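Local coordinates for uncharacterized protein (Legionella pneumophila subsp. pneumophila, PDB 5T2X), which is of unknown function but folds as a single, predominantly helical chain with no strands, belonging to the DUF5630 family, at residues A[57-60]-A[64-67]; A[79-84]-A[220-225]; A[99-104]-A[131-136]; A[143-146]-A[152-155]; A[182-187]-A[192-197]. All blocks are in the same frame, centred on the assembly; numbering follows the deposited sequence.

Burial sets the five contacts apart. Contacts 1 and 3 are buried, contacts 2 and 5 partly so, and contact 4 lies at the surface. Only contact 1 has a hydrogen bond between its segments; the other four rest on CH-pi and ring packing, with an edge-to-face aromatic pair in contact 2. Contacts 1, 4 and 5 each join helices close in sequence, whereas contact 2 ties two loops 136 residues apart and contact 3 two helices 27 residues apart. Helix 132-147 serves both contact 3 and contact 4. Contacts 2 and 3 meet where F83 and F222 pack on Y133 OH; contacts 4 and 5 meet at a probable hydrogen bond from Y143 OH to N182 O.

Contact 1. Residues A[57-60]-A[64-67]; sequences TDFC and EQAD
F59 and Q65 meet across the tight corner between two consecutive helices, where helix 54-60 gives way to a short 3-10 segment and then to helix 66-76. The hydrogen bond comes from the side-chain amide: Q65 NE2 donates to F59 O over 3.0 Å with an N-H...O angle of 153°, so the bond is moderately bent. The oxygen lies close to the plane of the amide, as a well-directed N-H requires, although the donor is tilted out of the carbonyl plane of F59. One glutamine thus reads both the backbone and the side chain of the same residue.

Stacking is the second interaction. The amide of Q65 lies on one face of the F59 ring, their planes only 7° apart, with NE2 3.4 Å above the ring plane and displaced toward its rim. The amide carbon Q65 CD lies 3.4 Å from F59 CZ, at the tip of the ring, and Q65 OE1 lies close to the same atom. A bend in the glutamine chain at chi2 (63°) folds the amide back onto the ring. The hydrogen bond and the stack together should fix the rotation of the amide.

Apolar packing fills in the base of the turn. Q65 CG makes a CH-pi contact over the same ring, 3.9 Å from the F59 centroid. Behind this pair F59 and C60 both touch L38 of helix 31-40, C60 O accepts a hydrogen bond from W69 NE1, and K35 forms a salt bridge with D67. At the corner itself, Q65 CB packs 4.0 Å from C60 CA.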
# COMPACT_ATOMS: atom_id res chain seq x y z
N THR A 57 -18.85 -11.57 -4.20
CA THR A 57 -17.48 -11.33 -3.76
C THR A 57 -16.77 -12.63 -3.40
O THR A 57 -15.58 -12.79 -3.69
CB THR A 57 -17.46 -10.36 -2.58
OG1 THR A 57 -16.12 -10.18 -2.12
CG2 THR A 57 -18.32 -10.87 -1.42
N ASP A 58 -17.48 -13.58 -2.79
CA ASP A 58 -16.86 -14.87 -2.48
C ASP A 58 -16.48 -15.60 -3.76
O ASP A 58 -15.41 -16.22 -3.83
CB ASP A 58 -17.80 -15.72 -1.63
CG ASP A 58 -18.06 -15.12 -0.26
OD1 ASP A 58 -17.29 -14.24 0.16
OD2 ASP A 58 -19.05 -15.53 0.39
N PHE A 59 -17.34 -15.54 -4.78
CA PHE A 59 -17.02 -16.16 -6.06
C PHE A 59 -15.84 -15.46 -6.73
O PHE A 59 -14.99 -16.12 -7.35
CB PHE A 59 -18.25 -16.13 -6.96
CG PHE A 59 -18.03 -16.70 -8.33
CD1 PHE A 59 -17.89 -18.07 -8.51
CD2 PHE A 59 -17.97 -15.88 -9.44
CE1 PHE A 59 -17.69 -18.60 -9.77
CE2 PHE A 59 -17.77 -16.40 -10.70
CZ PHE A 59 -17.63 -17.77 -10.87
N CYS A 60 -15.76 -14.13 -6.61
CA CYS A 60 -14.70 -13.36 -7.24
C CYS A 60 -13.38 -13.43 -6.49
O CYS A 60 -12.37 -12.94 -7.01
CB CYS A 60 -15.13 -11.90 -7.40
SG CYS A 60 -16.45 -11.64 -8.61
N GLU A 64 -9.81 -19.49 -9.36
CA GLU A 64 -10.10 -19.50 -10.79
C GLU A 64 -10.76 -18.22 -11.28
O GLU A 64 -10.96 -18.08 -12.49
CB GLU A 64 -10.99 -20.70 -11.13
CG GLU A 64 -12.29 -20.79 -10.35
CD GLU A 64 -12.12 -21.47 -9.00
OE1 GLU A 64 -10.98 -21.84 -8.65
OE2 GLU A 64 -13.14 -21.63 -8.29
N GLN A 65 -11.09 -17.29 -10.39
CA GLN A 65 -11.65 -16.00 -10.77
C GLN A 65 -10.63 -14.87 -10.73
O GLN A 65 -10.99 -13.71 -10.96
CB GLN A 65 -12.85 -15.66 -9.89
CG GLN A 65 -14.18 -16.19 -10.42
CD GLN A 65 -14.22 -17.70 -10.48
OE1 GLN A 65 -14.11 -18.29 -11.56
NE2 GLN A 65 -14.37 -18.34 -9.33
N ALA A 66 -9.36 -15.19 -10.46
CA ALA A 66 -8.32 -14.18 -10.41
C ALA A 66 -8.06 -13.55 -11.78
O ALA A 66 -7.58 -12.41 -11.84
CB ALA A 66 -7.02 -14.79 -9.86
N ASP A 67 -8.35 -14.26 -12.87
CA ASP A 67 -8.17 -13.68 -14.20
C ASP A 67 -9.13 -12.54 -14.46
O ASP A 67 -8.85 -11.68 -15.31
CB ASP A 67 -8.34 -14.76 -15.27
CG ASP A 67 -9.73 -15.35 -15.28
OD1 ASP A 67 -10.00 -16.23 -14.45
OD2 ASP A 67 -10.55 -14.92 -16.12

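Contact 2. Residues A[79-84]-A[220-225]; sequences EHFSFE and AYFGKG
The F81 ring is covered on both faces: F222 CA lies 3.5 Å above one, and the backbone N of F83 lies 4.2 Å from the plane on the opposite one, both displaced toward the rim. The F222 ring meets F81 with its edge, F81 CE2 lying in its plane, while the F83 ring takes the same CE2 over the centre of a face. The position of F222 follows from a Schellman motif that ends helix 211-220, with F222 at the positive-phi C-prime position inside a type I' turn from Y221 to K224.

The two phenylalanines form a T-shaped pair, centroids 5.7 Å apart and planes at 72°, closest at 3.9 Å between F81 CE2 and F222 CD1. With its CG anti to the backbone N (chi1 168°), F81 reaches the turn's backbone as well: F222 CA makes a CH-pi contact over its face.

The rest of the loop is held by asparagines of helix 211-220, N218 ND2 to S82 O and N219 ND2 to E84 O, and the F222 ring lies nearly parallel to that of Y133. Beyond F222, the turn carries G223 N to 3.8 Å from F81 CD1.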
# COMPACT_ATOMS: atom_id res chain seq x y z
N GLU A 79 2.31 2.55 -21.44
CA GLU A 79 3.32 2.15 -22.42
C GLU A 79 4.64 1.82 -21.74
O GLU A 79 5.22 0.76 -21.99
CB GLU A 79 3.50 3.26 -23.46
CG GLU A 79 4.22 2.82 -24.72
CD GLU A 79 4.42 3.95 -25.71
OE1 GLU A 79 4.85 5.04 -25.28
OE2 GLU A 79 4.14 3.76 -26.91
N HIS A 80 5.13 2.71 -20.88
CA HIS A 80 6.41 2.53 -20.21
C HIS A 80 6.24 2.26 -18.71
O HIS A 80 7.13 2.56 -17.92
CB HIS A 80 7.31 3.74 -20.44
CG HIS A 80 7.83 3.85 -21.83
ND1 HIS A 80 7.13 4.48 -22.84
CD2 HIS A 80 8.97 3.40 -22.40
CE1 HIS A 80 7.83 4.42 -23.96
NE2 HIS A 80 8.95 3.76 -23.72
N PHE A 81 5.11 1.68 -18.32
CA PHE A 81 4.90 1.24 -16.95
C PHE A 81 3.80 0.20 -16.91
O PHE A 81 2.76 0.37 -17.55
CB PHE A 81 4.55 2.41 -16.02
CG PHE A 81 4.05 1.97 -14.67
CD1 PHE A 81 4.89 1.30 -13.79
CD2 PHE A 81 2.74 2.22 -14.28
CE1 PHE A 81 4.43 0.89 -12.55
CE2 PHE A 81 2.28 1.81 -13.05
CZ PHE A 81 3.13 1.15 -12.18
N SER A 82 4.03 -0.87 -16.15
CA SER A 82 3.04 -1.92 -15.96
C SER A 82 3.06 -2.36 -14.51
O SER A 82 4.13 -2.56 -13.94
CB SER A 82 3.32 -3.11 -16.89
OG SER A 82 3.23 -2.74 -18.25
N PHE A 83 1.88 -2.50 -13.92
CA PHE A 83 1.78 -2.97 -12.55
C PHE A 83 2.21 -4.43 -12.46
O PHE A 83 2.02 -5.22 -13.38
CB PHE A 83 0.35 -2.81 -12.02
CG PHE A 83 -0.06 -1.39 -11.79
CD1 PHE A 83 -0.76 -0.69 -12.76
CD2 PHE A 83 0.26 -0.74 -10.60
CE1 PHE A 83 -1.14 0.62 -12.54
CE2 PHE A 83 -0.12 0.57 -10.39
CZ PHE A 83 -0.82 1.25 -11.36
N GLU A 84 2.80 -4.78 -11.32
CA GLU A 84 3.24 -6.14 -11.05
C GLU A 84 2.59 -6.65 -9.77
O GLU A 84 2.29 -5.88 -8.86
CB GLU A 84 4.77 -6.22 -10.94
CG GLU A 84 5.51 -5.70 -12.16
CD GLU A 84 7.01 -5.83 -12.04
OE1 GLU A 84 7.48 -6.55 -11.13
OE2 GLU A 84 7.73 -5.23 -12.86
N ALA A 220 5.41 1.05 -6.51
CA ALA A 220 5.35 2.20 -5.61
C ALA A 220 5.85 3.47 -6.28
O ALA A 220 5.30 4.55 -6.06
CB ALA A 220 6.16 1.91 -4.35
N TYR A 221 6.88 3.37 -7.11
CA TYR A 221 7.48 4.53 -7.75
C TYR A 221 7.21 4.57 -9.25
O TYR A 221 7.87 5.34 -9.96
CB TYR A 221 8.98 4.56 -7.46
CG TYR A 221 9.30 4.31 -6.00
CD1 TYR A 221 8.80 5.16 -5.02
CD2 TYR A 221 10.07 3.23 -5.61
CE1 TYR A 221 9.07 4.93 -3.68
CE2 TYR A 221 10.35 3.00 -4.28
CZ TYR A 221 9.85 3.85 -3.32
OH TYR A 221 10.12 3.62 -1.99
N PHE A 222 6.26 3.77 -9.73
CA PHE A 222 5.83 3.80 -11.13
C PHE A 222 6.99 3.54 -12.08
O PHE A 222 7.14 4.20 -13.12
CB PHE A 222 5.13 5.12 -11.46
CG PHE A 222 4.02 5.47 -10.51
CD1 PHE A 222 2.77 4.87 -10.62
CD2 PHE A 222 4.22 6.40 -9.50
CE1 PHE A 222 1.75 5.19 -9.74
CE2 PHE A 222 3.21 6.72 -8.62
CZ PHE A 222 1.97 6.11 -8.74
N GLY A 223 7.84 2.57 -11.73
CA GLY A 223 8.95 2.17 -12.57
C GLY A 223 10.11 3.14 -12.63
O GLY A 223 11.09 2.86 -13.33
N LYS A 224 10.05 4.26 -11.91
CA LYS A 224 11.10 5.27 -11.94
C LYS A 224 12.23 4.98 -10.97
O LYS A 224 13.12 5.82 -10.79
CB LYS A 224 10.51 6.65 -11.67
CG LYS A 224 9.87 7.29 -12.90
CD LYS A 224 9.32 8.68 -12.60
CE LYS A 224 8.11 8.61 -11.68
NZ LYS A 224 7.48 9.94 -11.48
N GLY A 225 12.24 3.81 -10.33
CA GLY A 225 13.35 3.40 -9.50
C GLY A 225 13.30 3.96 -8.09
O GLY A 225 12.52 4.86 -7.76

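Contact 3. Residues A[99-104]-A[131-136]; sequences YFYGQA and CFYAYN
Helix 91-111 packs against the first turn of helix 132-147 through Y101, whose ring receives the CB of Y133 squarely on one face. The distance from Y133 CB to the Y101 centroid is 3.4 Å, and the approach is only 4° off the ring normal. That central position is confirmed by the individual atoms: all six ring carbons of Y101 lie at nearly the same distance from Y133 CB, the nearest being CE1 at 3.5 Å. It is a CH-pi contact made by the root of the tyrosine, not by its ring.

The two aromatic rings come together obliquely, with centroids 5.4 Å apart and planes at 44°, and so form neither a stack nor an edge-to-face pair. Y133 CG is turned anti to its carbonyl carbon, which leads the ring away from helix 91-111 until its hydroxyl hydrogen-bonds with N219 O. The polar end of this buried side chain is therefore satisfied outside the interface.

Within this all-helical fold the contact is a helix-helix interface at a helix start, with C131 at the N-cap position. Y101 lies across that start, its CG anti to the backbone N (chi1 -175°), and touches backbone atoms as well as side chains: CE1 is 3.4 Å from Y133 O, and CD1 is 3.8 Å from A134 N. At the near end Y101 CB packs 4.4 Å from C131 SG. Helix 117-128 closes the neighbouring side, where S126 touches F100, C131 and A134.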
# COMPACT_ATOMS: atom_id res chain seq x y z
N TYR A 99 -7.95 1.23 -8.03
CA TYR A 99 -9.16 1.90 -8.48
C TYR A 99 -9.61 2.95 -7.47
O TYR A 99 -9.87 4.10 -7.84
CB TYR A 99 -10.27 0.88 -8.73
CG TYR A 99 -11.63 1.51 -8.92
CD1 TYR A 99 -12.01 2.03 -10.16
CD2 TYR A 99 -12.53 1.60 -7.87
CE1 TYR A 99 -13.25 2.61 -10.34
CE2 TYR A 99 -13.77 2.18 -8.04
CZ TYR A 99 -14.13 2.69 -9.27
OH TYR A 99 -15.36 3.27 -9.44
N PHE A 100 -9.72 2.56 -6.20
CA PHE A 100 -10.17 3.50 -5.18
C PHE A 100 -9.20 4.67 -5.03
O PHE A 100 -9.63 5.80 -4.75
CB PHE A 100 -10.35 2.78 -3.84
CG PHE A 100 -11.57 1.91 -3.79
CD1 PHE A 100 -12.77 2.34 -4.34
CD2 PHE A 100 -11.53 0.67 -3.18
CE1 PHE A 100 -13.90 1.54 -4.29
CE2 PHE A 100 -12.65 -0.14 -3.13
CZ PHE A 100 -13.84 0.30 -3.68
N TYR A 101 -7.90 4.43 -5.21
CA TYR A 101 -6.95 5.53 -5.16
C TYR A 101 -7.12 6.46 -6.36
O TYR A 101 -6.99 7.68 -6.23
CB TYR A 101 -5.52 5.00 -5.10
CG TYR A 101 -4.49 6.09 -4.92
CD1 TYR A 101 -4.26 6.65 -3.67
CD2 TYR A 101 -3.76 6.57 -6.00
CE1 TYR A 101 -3.33 7.66 -3.50
CE2 TYR A 101 -2.82 7.58 -5.83
CZ TYR A 101 -2.61 8.12 -4.58
OH TYR A 101 -1.68 9.12 -4.41
N GLY A 102 -7.43 5.90 -7.53
CA GLY A 102 -7.72 6.74 -8.68
C GLY A 102 -8.96 7.59 -8.48
O GLY A 102 -9.00 8.75 -8.89
N GLN A 103 -9.98 7.02 -7.83
CA GLN A 103 -11.17 7.80 -7.51
C GLN A 103 -10.86 8.91 -6.51
O GLN A 103 -11.46 9.99 -6.57
CB GLN A 103 -12.27 6.89 -6.96
CG GLN A 103 -12.81 5.89 -7.97
CD GLN A 103 -13.41 6.56 -9.19
OE1 GLN A 103 -12.86 6.49 -10.29
NE2 GLN A 103 -14.55 7.22 -9.00
N ALA A 104 -9.92 8.66 -5.59
CA ALA A 104 -9.51 9.71 -4.67
C ALA A 104 -8.81 10.84 -5.40
O ALA A 104 -9.02 12.02 -5.09
CB ALA A 104 -8.60 9.13 -3.58
N CYS A 131 -3.70 -0.66 -0.20
CA CYS A 131 -2.97 -0.04 -1.30
C CYS A 131 -1.85 0.84 -0.76
O CYS A 131 -2.08 1.65 0.15
CB CYS A 131 -3.92 0.78 -2.17
SG CYS A 131 -3.13 1.63 -3.55
N PHE A 132 -0.65 0.68 -1.31
CA PHE A 132 0.49 1.46 -0.84
C PHE A 132 0.28 2.95 -1.08
O PHE A 132 0.66 3.78 -0.25
CB PHE A 132 1.78 1.00 -1.51
CG PHE A 132 2.97 1.86 -1.21
CD1 PHE A 132 3.72 1.66 -0.06
CD2 PHE A 132 3.34 2.89 -2.07
CE1 PHE A 132 4.81 2.46 0.23
CE2 PHE A 132 4.43 3.70 -1.78
CZ PHE A 132 5.17 3.48 -0.64
N TYR A 133 -0.31 3.31 -2.23
CA TYR A 133 -0.57 4.71 -2.53
C TYR A 133 -1.47 5.34 -1.47
O TYR A 133 -1.27 6.50 -1.08
CB TYR A 133 -1.20 4.85 -3.91
CG TYR A 133 -0.44 4.16 -5.02
CD1 TYR A 133 0.95 4.24 -5.11
CD2 TYR A 133 -1.11 3.41 -5.99
CE1 TYR A 133 1.64 3.61 -6.12
CE2 TYR A 133 -0.42 2.78 -7.01
CZ TYR A 133 0.95 2.88 -7.07
OH TYR A 133 1.63 2.25 -8.08
N ALA A 134 -2.47 4.59 -1.00
CA ALA A 134 -3.38 5.11 0.01
C ALA A 134 -2.68 5.29 1.35
O ALA A 134 -2.82 6.33 2.00
CB ALA A 134 -4.59 4.19 0.16
N TYR A 135 -1.92 4.28 1.78
CA TYR A 135 -1.17 4.39 3.03
C TYR A 135 -0.19 5.55 2.97
O TYR A 135 -0.02 6.28 3.96
CB TYR A 135 -0.44 3.08 3.33
CG TYR A 135 -1.34 1.98 3.85
CD1 TYR A 135 -2.38 2.27 4.72
CD2 TYR A 135 -1.14 0.66 3.48
CE1 TYR A 135 -3.20 1.26 5.21
CE2 TYR A 135 -1.95 -0.35 3.96
CZ TYR A 135 -2.98 -0.04 4.82
OH TYR A 135 -3.80 -1.04 5.30
N ASN A 136 0.47 5.75 1.83
CA ASN A 136 1.40 6.86 1.69
C ASN A 136 0.68 8.20 1.77
O ASN A 136 1.13 9.11 2.47
CB ASN A 136 2.17 6.73 0.37
CG ASN A 136 3.20 7.83 0.19
OD1 ASN A 136 3.79 8.31 1.16
ND2 ASN A 136 3.42 8.23 -1.06

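Contact 4. Residues A[143-146]-A[152-155]; sequences YEKY and DYSL
K145 and Y146 of helix 132-147 face Y153 and S154 of helix 153-167 at the tight end of a helical hairpin, where the CA atoms of Y146 and Y153 come within 4.9 Å.

Two CH-pi contacts do most of the work, one running each way. S154 CB stands over the centre of the Y146 ring, 3.5 Å from its centroid and 8° off the normal. In return K145 CB lies on a face of the Y153 ring, displaced toward the rim, 3.9 Å from the centroid and 25° off the normal. Lysine and tyrosine then run side by side in the same direction, K145 CG passing 3.9 Å from Y153 CD2.

Apolar packing joins the two CH-pi pairs, with Y146 CB and Y153 CB 4.1 Å apart; L183 of helix 169-185 touches both Y146 and S154.

The polar part belongs to S154. Its OG sits between the backbone N and the carbonyl carbon (chi1 63°) and hydrogen-bonds with N151 O, in the link between the helices, which leaves the methylene to meet the ring. The same hydroxyl oxygen stays on the face that S154 CB covers, displaced outward past the rim, S154 OG lying 3.8 Å from Y146 CE1.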
# COMPACT_ATOMS: atom_id res chain seq x y z
N TYR A 143 0.08 13.42 9.01
CA TYR A 143 1.26 14.16 9.45
C TYR A 143 1.01 15.66 9.43
O TYR A 143 1.42 16.38 10.35
CB TYR A 143 2.47 13.82 8.58
CG TYR A 143 3.71 14.59 8.96
CD1 TYR A 143 4.43 14.26 10.09
CD2 TYR A 143 4.16 15.65 8.18
CE1 TYR A 143 5.57 14.97 10.45
CE2 TYR A 143 5.29 16.36 8.53
CZ TYR A 143 5.99 16.02 9.66
OH TYR A 143 7.12 16.71 10.02
N GLU A 144 0.33 16.16 8.39
CA GLU A 144 0.01 17.58 8.34
C GLU A 144 -0.98 17.96 9.43
O GLU A 144 -0.91 19.06 9.98
CB GLU A 144 -0.54 17.94 6.96
CG GLU A 144 0.46 17.77 5.83
CD GLU A 144 1.69 18.66 5.98
OE1 GLU A 144 1.56 19.76 6.55
OE2 GLU A 144 2.78 18.24 5.54
N LYS A 145 -1.91 17.05 9.76
CA LYS A 145 -2.79 17.27 10.91
C LYS A 145 -1.97 17.36 12.20
O LYS A 145 -2.20 18.25 13.03
CB LYS A 145 -3.82 16.15 11.01
CG LYS A 145 -4.82 16.10 9.88
CD LYS A 145 -6.01 17.00 10.15
CE LYS A 145 -7.03 16.94 9.03
NZ LYS A 145 -8.19 17.82 9.29
N TYR A 146 -1.02 16.45 12.37
CA TYR A 146 -0.16 16.48 13.55
C TYR A 146 0.71 17.73 13.56
O TYR A 146 0.91 18.35 14.61
CB TYR A 146 0.70 15.21 13.59
CG TYR A 146 1.77 15.22 14.65
CD1 TYR A 146 1.45 15.31 16.00
CD2 TYR A 146 3.11 15.10 14.31
CE1 TYR A 146 2.43 15.30 16.97
CE2 TYR A 146 4.10 15.09 15.27
CZ TYR A 146 3.75 15.19 16.60
OH TYR A 146 4.73 15.18 17.57
N ASP A 152 -2.53 13.82 18.61
CA ASP A 152 -2.79 12.39 18.49
C ASP A 152 -2.84 11.91 17.04
O ASP A 152 -3.00 10.71 16.82
CB ASP A 152 -4.08 12.03 19.22
CG ASP A 152 -5.29 12.75 18.66
OD1 ASP A 152 -5.12 13.70 17.87
OD2 ASP A 152 -6.43 12.36 19.02
N TYR A 153 -2.70 12.80 16.06
CA TYR A 153 -2.64 12.37 14.67
C TYR A 153 -1.28 11.80 14.29
O TYR A 153 -1.17 11.16 13.23
CB TYR A 153 -3.00 13.52 13.73
CG TYR A 153 -4.49 13.61 13.45
CD1 TYR A 153 -5.34 14.28 14.31
CD2 TYR A 153 -5.03 13.02 12.32
CE1 TYR A 153 -6.69 14.37 14.05
CE2 TYR A 153 -6.39 13.10 12.05
CZ TYR A 153 -7.21 13.77 12.92
OH TYR A 153 -8.56 13.86 12.67
N SER A 154 -0.25 12.00 15.11
CA SER A 154 1.01 11.31 14.89
C SER A 154 0.83 9.81 15.02
O SER A 154 1.59 9.04 14.41
CB SER A 154 2.07 11.82 15.86
OG SER A 154 1.71 11.53 17.20
N LEU A 155 -0.15 9.37 15.81
CA LEU A 155 -0.44 7.95 15.93
C LEU A 155 -0.92 7.37 14.61
O LEU A 155 -0.49 6.29 14.20
CB LEU A 155 -1.49 7.72 17.02
CG LEU A 155 -1.08 7.65 18.49
CD1 LEU A 155 -0.27 8.86 18.93
CD2 LEU A 155 -2.32 7.50 19.36

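Contact 5. Residues A[182-187]-A[192-197]; sequences NLAILS and LSYQEA
Y194 turns its CG anti to the carbonyl carbon (chi1 -79°), which swings the ring out from helix 191-207 and over A184 of helix 169-185; these consecutive helices form an antiparallel hairpin, and the contact lies near its closed end. I185 begins in the same sense, CG1 anti to the carbonyl carbon (chi1 -63°), and a second bend at chi2 brings CD1 round to the tyrosine although the CB itself points away from helix 191-207.

A184 makes the central contact. Its methyl lies against one face of the Y194 ring, offset toward the rim, with A184 CB 3.7 Å from the centroid and 20° off the normal. The nearest ring atom is Y194 CE2, at 3.5 Å from A184 CB. The same methyl also meets S193, whose CB is 3.6 Å away, so the small side chain of A184 is held between two consecutive residues of the facing helix. This fits the close backbone approach, 5.3 Å between the CA atoms of A184 and S193.

Y194 also touches L181, one helical turn before I185. Within the link between the helices, S187 OG hydrogen-bonds with A189 N. At the tip of the tyrosine, I185 CD1 packs 3.8 Å from Y194 OH.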
# COMPACT_ATOMS: atom_id res chain seq x y z
N ASN A 182 10.28 12.45 9.74
CA ASN A 182 9.39 13.60 9.82
C ASN A 182 8.84 13.79 11.23
O ASN A 182 8.59 14.93 11.65
CB ASN A 182 8.25 13.45 8.81
CG ASN A 182 8.73 13.50 7.38
OD1 ASN A 182 9.93 13.55 7.12
ND2 ASN A 182 7.79 13.48 6.44
N LEU A 183 8.64 12.70 11.97
CA LEU A 183 8.19 12.83 13.35
C LEU A 183 9.32 13.29 14.26
O LEU A 183 9.08 13.99 15.25
CB LEU A 183 7.61 11.50 13.84
CG LEU A 183 6.26 11.09 13.23
CD1 LEU A 183 5.84 9.72 13.73
CD2 LEU A 183 5.19 12.13 13.53
N ALA A 184 10.57 12.91 13.95
CA ALA A 184 11.70 13.36 14.74
C ALA A 184 11.93 14.86 14.60
O ALA A 184 12.41 15.50 15.55
CB ALA A 184 12.96 12.60 14.33
N ILE A 185 11.59 15.43 13.45
CA ILE A 185 11.77 16.86 13.24
C ILE A 185 10.89 17.65 14.21
O ILE A 185 11.31 18.68 14.75
CB ILE A 185 11.47 17.23 11.77
CG1 ILE A 185 12.46 16.54 10.84
CG2 ILE A 185 11.51 18.74 11.57
CD1 ILE A 185 13.91 16.87 11.12
N LEU A 186 9.67 17.18 14.44
CA LEU A 186 8.72 17.87 15.31
C LEU A 186 8.79 17.41 16.76
O LEU A 186 8.01 17.90 17.58
CB LEU A 186 7.30 17.68 14.78
CG LEU A 186 7.05 18.11 13.33
CD1 LEU A 186 5.63 17.79 12.90
CD2 LEU A 186 7.36 19.58 13.14
N SER A 187 9.69 16.49 17.09
CA SER A 187 9.78 15.96 18.44
C SER A 187 10.85 16.70 19.23
O SER A 187 11.84 17.19 18.69
CB SER A 187 10.10 14.47 18.41
OG SER A 187 10.28 13.96 19.72
N LEU A 192 14.45 8.42 19.91
CA LEU A 192 13.72 7.18 19.64
C LEU A 192 13.20 7.15 18.21
O LEU A 192 13.17 6.09 17.57
CB LEU A 192 12.57 7.02 20.63
CG LEU A 192 12.91 6.43 22.00
CD1 LEU A 192 11.68 6.39 22.89
CD2 LEU A 192 13.50 5.04 21.83
N SER A 193 12.78 8.30 17.68
CA SER A 193 12.28 8.35 16.31
C SER A 193 13.39 8.04 15.32
O SER A 193 13.17 7.33 14.33
CB SER A 193 11.66 9.71 16.03
OG SER A 193 10.64 10.01 16.97
N TYR A 194 14.60 8.55 15.56
CA TYR A 194 15.72 8.27 14.66
C TYR A 194 16.16 6.82 14.77
O TYR A 194 16.56 6.21 13.77
CB TYR A 194 16.88 9.21 14.95
CG TYR A 194 16.73 10.60 14.37
CD1 TYR A 194 16.74 10.80 12.99
CD2 TYR A 194 16.59 11.71 15.19
CE1 TYR A 194 16.60 12.07 12.46
CE2 TYR A 194 16.46 12.98 14.66
CZ TYR A 194 16.47 13.15 13.29
OH TYR A 194 16.33 14.41 12.76
N GLN A 195 16.10 6.25 15.98
CA GLN A 195 16.46 4.84 16.14
C GLN A 195 15.47 3.93 15.43
O GLN A 195 15.87 2.92 14.83
CB GLN A 195 16.54 4.49 17.63
CG GLN A 195 17.62 5.25 18.38
CD GLN A 195 17.52 5.06 19.88
OE1 GLN A 195 17.96 5.91 20.66
NE2 GLN A 195 16.95 3.93 20.30
N GLU A 196 14.18 4.27 15.47
CA GLU A 196 13.19 3.51 14.71
C GLU A 196 13.34 3.74 13.22
O GLU A 196 13.07 2.83 12.42
CB GLU A 196 11.78 3.88 15.17
CG GLU A 196 11.38 3.28 16.51
CD GLU A 196 11.10 1.79 16.42
OE1 GLU A 196 10.58 1.35 15.37
OE2 GLU A 196 11.40 1.06 17.39
N ALA A 197 13.76 4.94 12.81
CA ALA A 197 13.99 5.21 11.39
C ALA A 197 15.13 4.36 10.85
O ALA A 197 15.06 3.85 9.73
CB ALA A 197 14.27 6.69 11.17